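Local atomic coordinates of MUTM (fpg) protein (Thermus thermophilus, PDB entry 1EE8), a protein that belongs to the MutM (Fpg) family, whose members join a beta-rich N-terminal domain to a helical H2TH domain and a zinc finger. Residues S213-Q216 against L220-G223; H81-L86 against P98-R103; T8-L13 against L45-R50; A31-T36 against L93-P98. All blocks are in the same frame, centred on the assembly; numbering follows the deposited sequence.

Contact 1: S213-Q216 against L220-G223; sequences SYRQ and LPGG
With its CG anti to the carbonyl carbon (chi1 -65°) and the rest of the chain extended, Q216 runs out alongside the L220-P221 backbone, while R215, turned the same way at its first torsion, carries its guanidinium to the P221 ring. The main tie is from backbone to backbone: Q216 N donates to L220 O over 2.9 Å, nearly straight at 159°. L220 O also lies 3.4 Å from Q216 CB. Farther along the same side chain, the amide NE2 of Q216 reaches P221 O at 3.3 Å, a weak bond bent to 121°, so one residue holds two successive carbonyl groups. This is a loop pinched at its neck: only three residues separate the two segments, and both lie in the long connection between helix 184-203 and the zinc-finger strand 246-249, where no regular helix or strand is available to fix the chain. Along this neck R215 and P221 lie side by side and point the same way. NH1 of R215 sits 3.4 Å from both CB and CD of P221, and P221 N lies at the guanidinium edge, in its plane. Y214, for its part, leans toward G222, its CE2 coming to 4.3 Å from G222 N. T208 OG1 joins these two residues by bonding to both Y214 O and G222 N, while the Y214 hydroxyl is bound to G205 O. The hydroxyl end of Y214 and CG of Q216 rest on T8 of helix 3-17.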
loop_
_atom_site.group_PDB
_atom_site.type_symbol
_atom_site.label_atom_id
_atom_site.label_comp_id
_atom_site.label_asym_id
_atom_site.label_seq_id
_atom_site.Cartn_x
_atom_site.Cartn_y
_atom_site.Cartn_z
ATOM N N SER A 213 18.675 -16.646 21.710
ATOM C CA SER A 213 17.623 -15.976 20.956
ATOM C C SER A 213 18.159 -15.217 19.745
ATOM O O SER A 213 17.646 -15.365 18.633
ATOM C CB SER A 213 16.864 -15.014 21.874
ATOM O OG SER A 213 15.828 -14.346 21.177
ATOM N N TYR A 214 19.186 -14.401 19.964
ATOM C CA TYR A 214 19.783 -13.621 18.887
ATOM C C TYR A 214 20.851 -14.359 18.089
ATOM O O TYR A 214 21.692 -15.062 18.645
ATOM C CB TYR A 214 20.403 -12.338 19.438
ATOM C CG TYR A 214 21.273 -11.609 18.432
ATOM C CD1 TYR A 214 20.715 -11.001 17.304
ATOM C CD2 TYR A 214 22.654 -11.538 18.601
ATOM C CE1 TYR A 214 21.513 -10.340 16.375
ATOM C CE2 TYR A 214 23.460 -10.880 17.680
ATOM C CZ TYR A 214 22.887 -10.284 16.570
ATOM O OH TYR A 214 23.687 -9.622 15.664
ATOM N N ARG A 215 20.804 -14.170 16.775
ATOM C CA ARG A 215 21.762 -14.757 15.846
ATOM C C ARG A 215 21.820 -13.860 14.621
ATOM O O ARG A 215 20.818 -13.260 14.238
ATOM C CB ARG A 215 21.329 -16.164 15.419
ATOM C CG ARG A 215 21.460 -17.208 16.506
ATOM C CD ARG A 215 21.140 -18.596 15.976
ATOM N NE ARG A 215 21.505 -19.643 16.931
ATOM C CZ ARG A 215 22.732 -19.820 17.419
ATOM N NH1 ARG A 215 23.723 -19.018 17.047
ATOM N NH2 ARG A 215 22.970 -20.806 18.273
ATOM N N GLN A 216 22.999 -13.752 14.020
ATOM C CA GLN A 216 23.164 -12.941 12.821
ATOM C C GLN A 216 22.349 -13.612 11.711
ATOM O O GLN A 216 21.903 -14.747 11.872
ATOM C CB GLN A 216 24.649 -12.859 12.466
ATOM C CG GLN A 216 25.464 -12.121 13.526
ATOM C CD GLN A 216 26.960 -12.121 13.240
ATOM O OE1 GLN A 216 27.392 -11.874 12.112
ATOM N NE2 GLN A 216 27.758 -12.383 14.269
ATOM N N LEU A 220 25.125 -17.529 12.554
ATOM C CA LEU A 220 26.247 -17.473 13.483
ATOM C C LEU A 220 25.914 -16.549 14.658
ATOM O O LEU A 220 25.307 -15.485 14.482
ATOM C CB LEU A 220 27.506 -16.974 12.766
ATOM C CG LEU A 220 27.974 -17.796 11.554
ATOM C CD1 LEU A 220 29.206 -17.136 10.946
ATOM C CD2 LEU A 220 28.286 -19.232 11.966
ATOM N N PRO A 221 26.295 -16.950 15.880
ATOM C CA PRO A 221 26.017 -16.131 17.062
ATOM C C PRO A 221 26.925 -14.908 17.156
ATOM O O PRO A 221 27.949 -14.835 16.483
ATOM C CB PRO A 221 26.244 -17.109 18.208
ATOM C CG PRO A 221 27.384 -17.928 17.697
ATOM C CD PRO A 221 26.958 -18.210 16.262
ATOM N N GLY A 222 26.532 -13.940 17.977
ATOM C CA GLY A 222 27.356 -12.758 18.155
ATOM C C GLY A 222 28.525 -13.158 19.038
ATOM O O GLY A 222 28.642 -14.327 19.408
ATOM N N GLY A 223 29.384 -12.209 19.397
ATOM C CA GLY A 223 30.517 -12.561 20.231
ATOM C C GLY A 223 30.860 -11.576 21.332
ATOM O O GLY A 223 31.963 -11.628 21.880
#

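Contact 2: H81-L86 against P98-R103; sequences HTRAAL and PRRFGR
P98 lies in the loop that follows the hairpin of strands 82-88 and 92-96 in the N-terminal domain, and it packs against H81, just before the first of those strands. H81 CB lies 3.9 Å from P98 CA, with the pyrrolidine CG a little farther off. The carbonyl of P98 faces R83: its oxygen lies near the guanidinium plane, at the edge, and takes a weak hydrogen bond from R83 NH2 at 3.2 Å. The stronger partner of R83 is D97 O, bound by NE, so two successive carbonyl groups fix the rotation of this guanidinium. At R100 the chain turns its side chain back over R83. CG of R100 covers one face of the R83 guanidinium, 3.4 Å from NH2, and a bend at chi3 (77°) lays the R100 guanidinium flat on it, centres 4.5 Å apart and planes 15° from parallel. Stacking of two like charges is probably eased by the carbonyl oxygens at the R83 edge, and R100 has a long, weak ion pair with D29. Farther on, R103 folds back on the loop: its NH2 donates to R100 O at 3.1 Å and to G102 O at 2.8 Å.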
loop_
_atom_site.group_PDB
_atom_site.type_symbol
_atom_site.label_atom_id
_atom_site.label_comp_id
_atom_site.label_asym_id
_atom_site.label_seq_id
_atom_site.Cartn_x
_atom_site.Cartn_y
_atom_site.Cartn_z
ATOM N N HIS A 81 9.592 -20.591 13.451
ATOM C CA HIS A 81 8.845 -19.408 13.868
ATOM C C HIS A 81 8.948 -18.218 12.922
ATOM O O HIS A 81 8.885 -17.062 13.347
ATOM C CB HIS A 81 9.256 -18.988 15.283
ATOM C CG HIS A 81 8.877 -19.987 16.329
ATOM N ND1 HIS A 81 9.767 -20.907 16.837
ATOM C CD2 HIS A 81 7.684 -20.252 16.916
ATOM C CE1 HIS A 81 9.141 -21.698 17.691
ATOM N NE2 HIS A 81 7.876 -21.321 17.756
ATOM N N THR A 82 9.098 -18.501 11.634
ATOM C CA THR A 82 9.164 -17.434 10.645
ATOM C C THR A 82 7.742 -16.910 10.467
ATOM O O THR A 82 6.812 -17.685 10.257
ATOM C CB THR A 82 9.731 -17.953 9.313
ATOM O OG1 THR A 82 11.121 -18.281 9.494
ATOM C CG2 THR A 82 9.594 -16.888 8.215
ATOM N N ARG A 83 7.584 -15.595 10.565
ATOM C CA ARG A 83 6.278 -14.946 10.458
ATOM C C ARG A 83 6.093 -14.212 9.136
ATOM O O ARG A 83 4.975 -13.897 8.744
ATOM C CB ARG A 83 6.103 -13.933 11.593
ATOM C CG ARG A 83 6.434 -14.468 12.978
ATOM C CD ARG A 83 5.497 -15.581 13.402
ATOM N NE ARG A 83 5.810 -16.017 14.761
ATOM C CZ ARG A 83 5.124 -16.937 15.430
ATOM N NH1 ARG A 83 4.080 -17.525 14.870
ATOM N NH2 ARG A 83 5.489 -17.268 16.663
ATOM N N ALA A 84 7.193 -13.902 8.466
ATOM C CA ALA A 84 7.075 -13.206 7.192
ATOM C C ALA A 84 8.322 -13.453 6.365
ATOM O O ALA A 84 9.342 -13.879 6.889
ATOM C CB ALA A 84 6.891 -11.718 7.419
ATOM N N ALA A 85 8.232 -13.187 5.071
ATOM C CA ALA A 85 9.387 -13.373 4.208
ATOM C C ALA A 85 9.472 -12.225 3.218
ATOM O O ALA A 85 8.468 -11.842 2.623
ATOM C CB ALA A 85 9.278 -14.704 3.459
ATOM N N LEU A 86 10.672 -11.670 3.073
ATOM C CA LEU A 86 10.920 -10.598 2.126
ATOM C C LEU A 86 11.523 -11.327 0.936
ATOM O O LEU A 86 12.681 -11.746 0.978
ATOM C CB LEU A 86 11.932 -9.596 2.689
ATOM C CG LEU A 86 11.409 -8.404 3.496
ATOM C CD1 LEU A 86 10.211 -8.810 4.314
ATOM C CD2 LEU A 86 12.520 -7.848 4.379
ATOM N N PRO A 98 9.850 -15.762 17.471
ATOM C CA PRO A 98 9.197 -16.660 18.427
ATOM C C PRO A 98 8.111 -15.997 19.285
ATOM O O PRO A 98 6.982 -16.465 19.319
ATOM C CB PRO A 98 10.361 -17.152 19.281
ATOM C CG PRO A 98 11.490 -17.192 18.300
ATOM C CD PRO A 98 11.318 -15.884 17.557
ATOM N N ARG A 99 8.449 -14.905 19.969
ATOM C CA ARG A 99 7.485 -14.244 20.851
ATOM C C ARG A 99 6.505 -13.268 20.212
ATOM O O ARG A 99 5.619 -12.750 20.890
ATOM C CB ARG A 99 8.216 -13.574 22.019
ATOM C CG ARG A 99 8.965 -14.574 22.898
ATOM C CD ARG A 99 9.258 -14.015 24.278
ATOM N NE ARG A 99 8.025 -13.675 24.987
ATOM C CZ ARG A 99 7.974 -13.227 26.238
ATOM N NH1 ARG A 99 6.804 -12.942 26.790
ATOM N NH2 ARG A 99 9.089 -13.071 26.940
ATOM N N ARG A 100 6.667 -13.027 18.912
ATOM C CA ARG A 100 5.779 -12.161 18.137
ATOM C C ARG A 100 5.681 -10.698 18.553
ATOM O O ARG A 100 4.627 -10.080 18.396
ATOM C CB ARG A 100 4.367 -12.763 18.100
ATOM C CG ARG A 100 4.337 -14.248 17.768
ATOM C CD ARG A 100 2.921 -14.758 17.557
ATOM N NE ARG A 100 2.391 -14.382 16.250
ATOM C CZ ARG A 100 1.181 -14.719 15.812
ATOM N NH1 ARG A 100 0.371 -15.437 16.583
ATOM N NH2 ARG A 100 0.780 -14.350 14.600
ATOM N N PHE A 101 6.768 -10.138 19.074
ATOM C CA PHE A 101 6.759 -8.733 19.463
ATOM C C PHE A 101 7.173 -7.858 18.281
ATOM O O PHE A 101 6.861 -6.667 18.236
ATOM C CB PHE A 101 7.701 -8.505 20.643
ATOM C CG PHE A 101 7.123 -8.929 21.956
ATOM C CD1 PHE A 101 6.081 -8.205 22.532
ATOM C CD2 PHE A 101 7.611 -10.051 22.619
ATOM C CE1 PHE A 101 5.534 -8.593 23.755
ATOM C CE2 PHE A 101 7.073 -10.449 23.839
ATOM C CZ PHE A 101 6.032 -9.718 24.410
ATOM N N GLY A 102 7.868 -8.456 17.322
ATOM C CA GLY A 102 8.292 -7.705 16.156
ATOM C C GLY A 102 7.126 -7.113 15.379
ATOM O O GLY A 102 6.004 -7.612 15.434
ATOM N N ARG A 103 7.395 -6.036 14.652
ATOM C CA ARG A 103 6.377 -5.382 13.845
ATOM C C ARG A 103 7.009 -4.913 12.540
ATOM O O ARG A 103 8.216 -4.700 12.477
ATOM C CB ARG A 103 5.804 -4.171 14.590
ATOM C CG ARG A 103 5.048 -4.503 15.872
ATOM C CD ARG A 103 3.672 -5.061 15.568
ATOM N NE ARG A 103 2.899 -5.307 16.786
ATOM C CZ ARG A 103 3.116 -6.319 17.623
ATOM N NH1 ARG A 103 2.363 -6.461 18.708
ATOM N NH2 ARG A 103 4.077 -7.198 17.374
#

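Contact 3: T8-L13 against L45-R50; sequences TTRRRL and LEVDRR
R10 carries most of the contact between helix 3-17 and strand 42-50, and its one polar tie across it goes to the backbone of V47. CG stands anti to the backbone N (chi1 166°) and the chain is extended, which lays the stretch from CG to NE along that carbonyl oxygen: NE donates to V47 O at 2.9 Å, but the bond is bent to 123° and weak. CG and CD of R10 lie about 3.3 Å from V47 O. The apolar contacts use the same chain: CG of R10 lies 4.3 Å from V47 CG1, and CD touches R49 CB at 4.0 Å. V47 points into the interface and extends this packing to V17 on the helix and F56 on the neighbouring strand. The two arginines cross at about a right angle, with guanidinium planes nearly perpendicular. Charge is settled outside the segments by E7 of the same helix: one carboxylate oxygen forms salt bridges with R10 and R11, the other with R49, which is bridged to E124 as well. That shared anion would be expected to offset the gathering of positive groups. Toward the start of the strand segment, E46 OE1 uses its anti lone pair to accept V47 N at 2.9 Å, while OE2 is bridged to R14. L45 and E46 both face A57, a classic beta bulge. Segments 8-13 and 45-50 run antiparallel (170°), their axes 8.4 Å apart at closest approach, as expected of a helix packed on the sheet of the Fpg N-terminal domain.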
loop_
_atom_site.group_PDB
_atom_site.type_symbol
_atom_site.label_atom_id
_atom_site.label_comp_id
_atom_site.label_asym_id
_atom_site.label_seq_id
_atom_site.Cartn_x
_atom_site.Cartn_y
_atom_site.Cartn_z
ATOM N N THR A 8 24.414 -4.830 13.517
ATOM C CA THR A 8 25.056 -5.989 12.917
ATOM C C THR A 8 24.161 -6.554 11.816
ATOM O O THR A 8 24.644 -7.002 10.784
ATOM C CB THR A 8 25.339 -7.082 13.965
ATOM O OG1 THR A 8 26.253 -6.570 14.941
ATOM C CG2 THR A 8 25.956 -8.308 13.307
ATOM N N THR A 9 22.852 -6.532 12.043
ATOM C CA THR A 9 21.905 -7.028 11.059
ATOM C C THR A 9 21.975 -6.139 9.813
ATOM O O THR A 9 22.034 -6.634 8.682
ATOM C CB THR A 9 20.476 -7.030 11.645
ATOM O OG1 THR A 9 20.411 -7.984 12.719
ATOM C CG2 THR A 9 19.450 -7.391 10.582
ATOM N N ARG A 10 21.992 -4.827 10.031
ATOM C CA ARG A 10 22.073 -3.866 8.935
ATOM C C ARG A 10 23.314 -4.140 8.094
ATOM O O ARG A 10 23.226 -4.313 6.883
ATOM C CB ARG A 10 22.129 -2.436 9.487
ATOM C CG ARG A 10 22.558 -1.380 8.474
ATOM C CD ARG A 10 22.537 0.031 9.062
ATOM N NE ARG A 10 23.013 1.026 8.100
ATOM C CZ ARG A 10 24.291 1.346 7.919
ATOM N NH1 ARG A 10 25.239 0.763 8.647
ATOM N NH2 ARG A 10 24.628 2.225 6.982
ATOM N N ARG A 11 24.471 -4.187 8.744
ATOM C CA ARG A 11 25.728 -4.440 8.045
ATOM C C ARG A 11 25.763 -5.784 7.331
ATOM O O ARG A 11 26.295 -5.884 6.229
ATOM C CB ARG A 11 26.900 -4.327 9.023
ATOM C CG ARG A 11 27.013 -2.931 9.627
ATOM C CD ARG A 11 28.166 -2.791 10.604
ATOM N NE ARG A 11 28.236 -1.416 11.096
ATOM C CZ ARG A 11 29.281 -0.896 11.732
ATOM N NH1 ARG A 11 30.356 -1.633 11.962
ATOM N NH2 ARG A 11 29.245 0.365 12.129
ATOM N N ARG A 12 25.187 -6.817 7.935
ATOM C CA ARG A 12 25.185 -8.130 7.302
ATOM C C ARG A 12 24.260 -8.196 6.092
ATOM O O ARG A 12 24.586 -8.817 5.084
ATOM C CB ARG A 12 24.776 -9.213 8.300
ATOM C CG ARG A 12 25.757 -9.406 9.437
ATOM C CD ARG A 12 27.120 -9.847 8.923
ATOM N NE ARG A 12 28.030 -10.145 10.023
ATOM C CZ ARG A 12 29.225 -10.708 9.876
ATOM N NH1 ARG A 12 29.659 -11.037 8.667
ATOM N NH2 ARG A 12 29.981 -10.951 10.942
ATOM N N LEU A 13 23.106 -7.551 6.190
ATOM C CA LEU A 13 22.148 -7.575 5.095
ATOM C C LEU A 13 22.470 -6.673 3.908
ATOM O O LEU A 13 22.189 -7.040 2.773
ATOM C CB LEU A 13 20.741 -7.229 5.606
ATOM C CG LEU A 13 20.043 -8.180 6.577
ATOM C CD1 LEU A 13 18.646 -7.644 6.880
ATOM C CD2 LEU A 13 19.958 -9.577 5.987
ATOM N N LEU A 45 17.118 0.423 -1.943
ATOM C CA LEU A 45 18.193 1.390 -2.133
ATOM C C LEU A 45 19.138 1.509 -0.945
ATOM O O LEU A 45 20.293 1.898 -1.098
ATOM C CB LEU A 45 17.595 2.757 -2.448
ATOM C CG LEU A 45 16.622 2.742 -3.633
ATOM C CD1 LEU A 45 16.141 4.157 -3.920
ATOM C CD2 LEU A 45 17.311 2.148 -4.853
ATOM N N GLU A 46 18.645 1.183 0.245
ATOM C CA GLU A 46 19.467 1.250 1.446
ATOM C C GLU A 46 18.789 0.570 2.617
ATOM O O GLU A 46 17.579 0.331 2.598
ATOM C CB GLU A 46 19.744 2.703 1.830
ATOM C CG GLU A 46 21.100 3.224 1.404
ATOM C CD GLU A 46 22.256 2.653 2.216
ATOM O OE1 GLU A 46 22.047 1.694 2.997
ATOM O OE2 GLU A 46 23.385 3.170 2.060
ATOM N N VAL A 47 19.589 0.252 3.630
ATOM C CA VAL A 47 19.091 -0.359 4.856
ATOM C C VAL A 47 19.669 0.511 5.965
ATOM O O VAL A 47 20.858 0.432 6.274
ATOM C CB VAL A 47 19.585 -1.813 5.029
ATOM C CG1 VAL A 47 18.991 -2.422 6.303
ATOM C CG2 VAL A 47 19.192 -2.648 3.822
ATOM N N ASP A 48 18.834 1.376 6.530
ATOM C CA ASP A 48 19.278 2.266 7.592
ATOM C C ASP A 48 18.846 1.756 8.961
ATOM O O ASP A 48 18.041 0.828 9.074
ATOM C CB ASP A 48 18.714 3.674 7.392
ATOM C CG ASP A 48 19.127 4.293 6.070
ATOM O OD1 ASP A 48 20.311 4.174 5.693
ATOM O OD2 ASP A 48 18.261 4.908 5.413
ATOM N N ARG A 49 19.403 2.368 9.994
ATOM C CA ARG A 49 19.068 2.020 11.364
ATOM C C ARG A 49 18.934 3.299 12.154
ATOM O O ARG A 49 19.785 4.185 12.082
ATOM C CB ARG A 49 20.157 1.164 12.019
ATOM C CG ARG A 49 19.860 0.859 13.497
ATOM C CD ARG A 49 21.062 0.259 14.221
ATOM N NE ARG A 49 22.190 1.190 14.266
ATOM C CZ ARG A 49 22.195 2.327 14.953
ATOM N NH1 ARG A 49 23.262 3.113 14.929
ATOM N NH2 ARG A 49 21.142 2.678 15.673
ATOM N N ARG A 50 17.845 3.399 12.897
ATOM C CA ARG A 50 17.601 4.543 13.749
ATOM C C ARG A 50 17.228 3.860 15.054
ATOM O O ARG A 50 16.232 3.134 15.118
ATOM C CB ARG A 50 16.433 5.376 13.225
ATOM C CG ARG A 50 16.245 6.690 13.958
ATOM C CD ARG A 50 17.308 7.703 13.571
ATOM N NE ARG A 50 17.144 8.968 14.290
ATOM C CZ ARG A 50 17.588 9.201 15.522
ATOM N NH1 ARG A 50 18.237 8.258 16.193
ATOM N NH2 ARG A 50 17.379 10.384 16.087
#

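Contact 4: A31-T36 against L93-P98; sequences ARYRNT and LYFHDP
The hydroxyl end of Y33 meets the rim of the F95 ring: Y33 OH lies 3.8 Å from F95 CE1 and near the plane of the phenyl group, and Y33 CE1 is 4.0 Å from the same F95 atom. The ring planes are almost perpendicular, 82° apart, with centroids separated by 5.9 Å. A water completes this first shell. Y33 OH donates to it at 2.7 Å, and the water in turn donates a hydrogen bond to D97 OD1, modelled doubtfully short at 2.5 Å; the water itself sits in plane at the F95 edge. The buried hydroxyl and carboxylate are thus linked without touching. One step out, D97 is held by G102 N on OD1 and T71 OG1 on OD2, which fix the carboxylate that orients the water. The Y33 ring has R32 CB against one face and meets H27 edge-to-face, while F95 meets F74. F95 projects from strand 92-96 into this aromatic group because its chi1 of -174° sets CG opposite the backbone nitrogen. Strand 33-34 is an outermost strand of the sheet and 92-96 lies next to the other outermost one, so their meeting reveals the sheet curling over on itself, consistent with the beta-sandwich of Fpg N-terminal domains.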
loop_
_atom_site.group_PDB
_atom_site.type_symbol
_atom_site.label_atom_id
_atom_site.label_comp_id
_atom_site.label_asym_id
_atom_site.label_seq_id
_atom_site.Cartn_x
_atom_site.Cartn_y
_atom_site.Cartn_z
ATOM N N ALA A 31 -2.216 -7.456 11.212
ATOM C CA ALA A 31 -2.265 -6.772 12.500
ATOM C C ALA A 31 -0.872 -6.332 12.926
ATOM O O ALA A 31 -0.685 -5.226 13.430
ATOM C CB ALA A 31 -2.858 -7.694 13.567
ATOM N N ARG A 32 0.105 -7.211 12.721
ATOM C CA ARG A 32 1.488 -6.931 13.099
ATOM C C ARG A 32 2.336 -6.357 11.960
ATOM O O ARG A 32 3.219 -5.536 12.185
ATOM C CB ARG A 32 2.152 -8.207 13.621
ATOM C CG ARG A 32 1.574 -8.752 14.924
ATOM C CD ARG A 32 2.413 -9.927 15.434
ATOM N NE ARG A 32 2.019 -10.382 16.768
ATOM C CZ ARG A 32 0.941 -11.118 17.029
ATOM N NH1 ARG A 32 0.134 -11.498 16.045
ATOM N NH2 ARG A 32 0.666 -11.476 18.282
ATOM N N TYR A 33 2.074 -6.810 10.742
ATOM C CA TYR A 33 2.813 -6.349 9.570
ATOM C C TYR A 33 1.844 -5.510 8.769
ATOM O O TYR A 33 1.063 -6.021 7.970
ATOM C CB TYR A 33 3.308 -7.566 8.801
ATOM C CG TYR A 33 3.919 -8.555 9.756
ATOM C CD1 TYR A 33 4.803 -8.125 10.745
ATOM C CD2 TYR A 33 3.554 -9.900 9.738
ATOM C CE1 TYR A 33 5.298 -9.002 11.701
ATOM C CE2 TYR A 33 4.047 -10.784 10.689
ATOM C CZ TYR A 33 4.912 -10.326 11.671
ATOM O OH TYR A 33 5.342 -11.174 12.657
ATOM N N ARG A 34 1.905 -4.206 9.014
ATOM C CA ARG A 34 0.989 -3.255 8.407
ATOM C C ARG A 34 1.431 -2.564 7.136
ATOM O O ARG A 34 2.562 -2.080 7.035
ATOM C CB ARG A 34 0.634 -2.196 9.443
ATOM C CG ARG A 34 0.086 -2.775 10.728
ATOM C CD ARG A 34 0.108 -1.748 11.854
ATOM N NE ARG A 34 -0.208 -2.376 13.133
ATOM C CZ ARG A 34 0.148 -1.892 14.319
ATOM N NH1 ARG A 34 0.842 -0.763 14.399
ATOM N NH2 ARG A 34 -0.191 -2.539 15.427
ATOM N N ASN A 35 0.512 -2.517 6.173
ATOM C CA ASN A 35 0.749 -1.856 4.897
ATOM C C ASN A 35 2.027 -2.303 4.209
ATOM O O ASN A 35 2.723 -1.489 3.611
ATOM C CB ASN A 35 0.794 -0.338 5.111
ATOM C CG ASN A 35 -0.475 0.195 5.746
ATOM O OD1 ASN A 35 -0.456 0.749 6.849
ATOM N ND2 ASN A 35 -1.588 0.022 5.053
ATOM N N THR A 36 2.340 -3.590 4.279
ATOM C CA THR A 36 3.557 -4.076 3.638
ATOM C C THR A 36 3.450 -4.089 2.108
ATOM O O THR A 36 4.464 -4.038 1.421
ATOM C CB THR A 36 3.930 -5.488 4.141
ATOM O OG1 THR A 36 2.847 -6.392 3.889
ATOM C CG2 THR A 36 4.215 -5.453 5.632
ATOM N N LEU A 93 14.618 -13.213 2.587
ATOM C CA LEU A 93 14.962 -12.943 3.977
ATOM C C LEU A 93 13.761 -13.386 4.810
ATOM O O LEU A 93 12.623 -13.050 4.479
ATOM C CB LEU A 93 15.195 -11.444 4.202
ATOM C CG LEU A 93 16.208 -10.732 3.307
ATOM C CD1 LEU A 93 16.336 -9.281 3.742
ATOM C CD2 LEU A 93 17.562 -11.438 3.406
ATOM N N TYR A 94 14.001 -14.125 5.887
ATOM C CA TYR A 94 12.895 -14.591 6.723
ATOM C C TYR A 94 12.870 -13.888 8.071
ATOM O O TYR A 94 13.898 -13.785 8.738
ATOM C CB TYR A 94 12.990 -16.101 6.947
ATOM C CG TYR A 94 13.098 -16.886 5.661
ATOM C CD1 TYR A 94 14.342 -17.204 5.121
ATOM C CD2 TYR A 94 11.954 -17.288 4.969
ATOM C CE1 TYR A 94 14.450 -17.910 3.918
ATOM C CE2 TYR A 94 12.047 -17.988 3.763
ATOM C CZ TYR A 94 13.303 -18.296 3.247
ATOM O OH TYR A 94 13.404 -18.989 2.064
ATOM N N PHE A 95 11.691 -13.404 8.456
ATOM C CA PHE A 95 11.521 -12.714 9.723
ATOM C C PHE A 95 11.135 -13.739 10.794
ATOM O O PHE A 95 9.987 -14.157 10.904
ATOM C CB PHE A 95 10.453 -11.621 9.585
ATOM C CG PHE A 95 10.299 -10.756 10.811
ATOM C CD1 PHE A 95 9.146 -10.829 11.587
ATOM C CD2 PHE A 95 11.306 -9.880 11.192
ATOM C CE1 PHE A 95 8.995 -10.040 12.733
ATOM C CE2 PHE A 95 11.171 -9.084 12.338
ATOM C CZ PHE A 95 10.010 -9.166 13.112
ATOM N N HIS A 96 12.142 -14.152 11.546
ATOM C CA HIS A 96 12.022 -15.122 12.622
ATOM C C HIS A 96 11.568 -14.359 13.862
ATOM O O HIS A 96 12.182 -13.356 14.226
ATOM C CB HIS A 96 13.399 -15.743 12.868
ATOM C CG HIS A 96 13.480 -16.580 14.105
ATOM N ND1 HIS A 96 12.817 -17.783 14.238
ATOM C CD2 HIS A 96 14.148 -16.387 15.267
ATOM C CE1 HIS A 96 13.075 -18.295 15.427
ATOM N NE2 HIS A 96 13.879 -17.468 16.071
ATOM N N ASP A 97 10.494 -14.804 14.505
ATOM C CA ASP A 97 10.035 -14.101 15.697
ATOM C C ASP A 97 9.190 -14.974 16.617
ATOM O O ASP A 97 7.960 -14.942 16.574
ATOM C CB ASP A 97 9.242 -12.848 15.306
ATOM C CG ASP A 97 8.951 -11.938 16.500
ATOM O OD1 ASP A 97 8.140 -11.002 16.354
ATOM O OD2 ASP A 97 9.545 -12.156 17.578
ATOM N N PRO A 98 9.850 -15.762 17.471
ATOM C CA PRO A 98 9.197 -16.660 18.427
ATOM C C PRO A 98 8.111 -15.997 19.285
ATOM O O PRO A 98 6.982 -16.465 19.319
ATOM C CB PRO A 98 10.361 -17.152 19.281
ATOM C CG PRO A 98 11.490 -17.192 18.300
ATOM C CD PRO A 98 11.318 -15.884 17.557
HETATM O O HOH W 1 6.082 -10.431 15.091
#

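In the fold
Contact 4 is the buried member of the set, contacts 1 and 3 are partly buried, and contact 2 lies at the surface. Contacts 2 and 4 are neighbours, about 5 Å between centres: they share P98 and both draw on the hairpin of strands 82-88 and 92-96, one through stacked arginines, the other through aromatic rings and a bridging water. Contact 3 reaches the same sheet from helix 3-17, whose L13 also packs on L93 of contact 4. Contact 1, tied mainly through backbone carbonyl groups, lies outside the sheet but rests on that helix. Helix 3-17 thus meets a loop, an inner strand and strand 92-96.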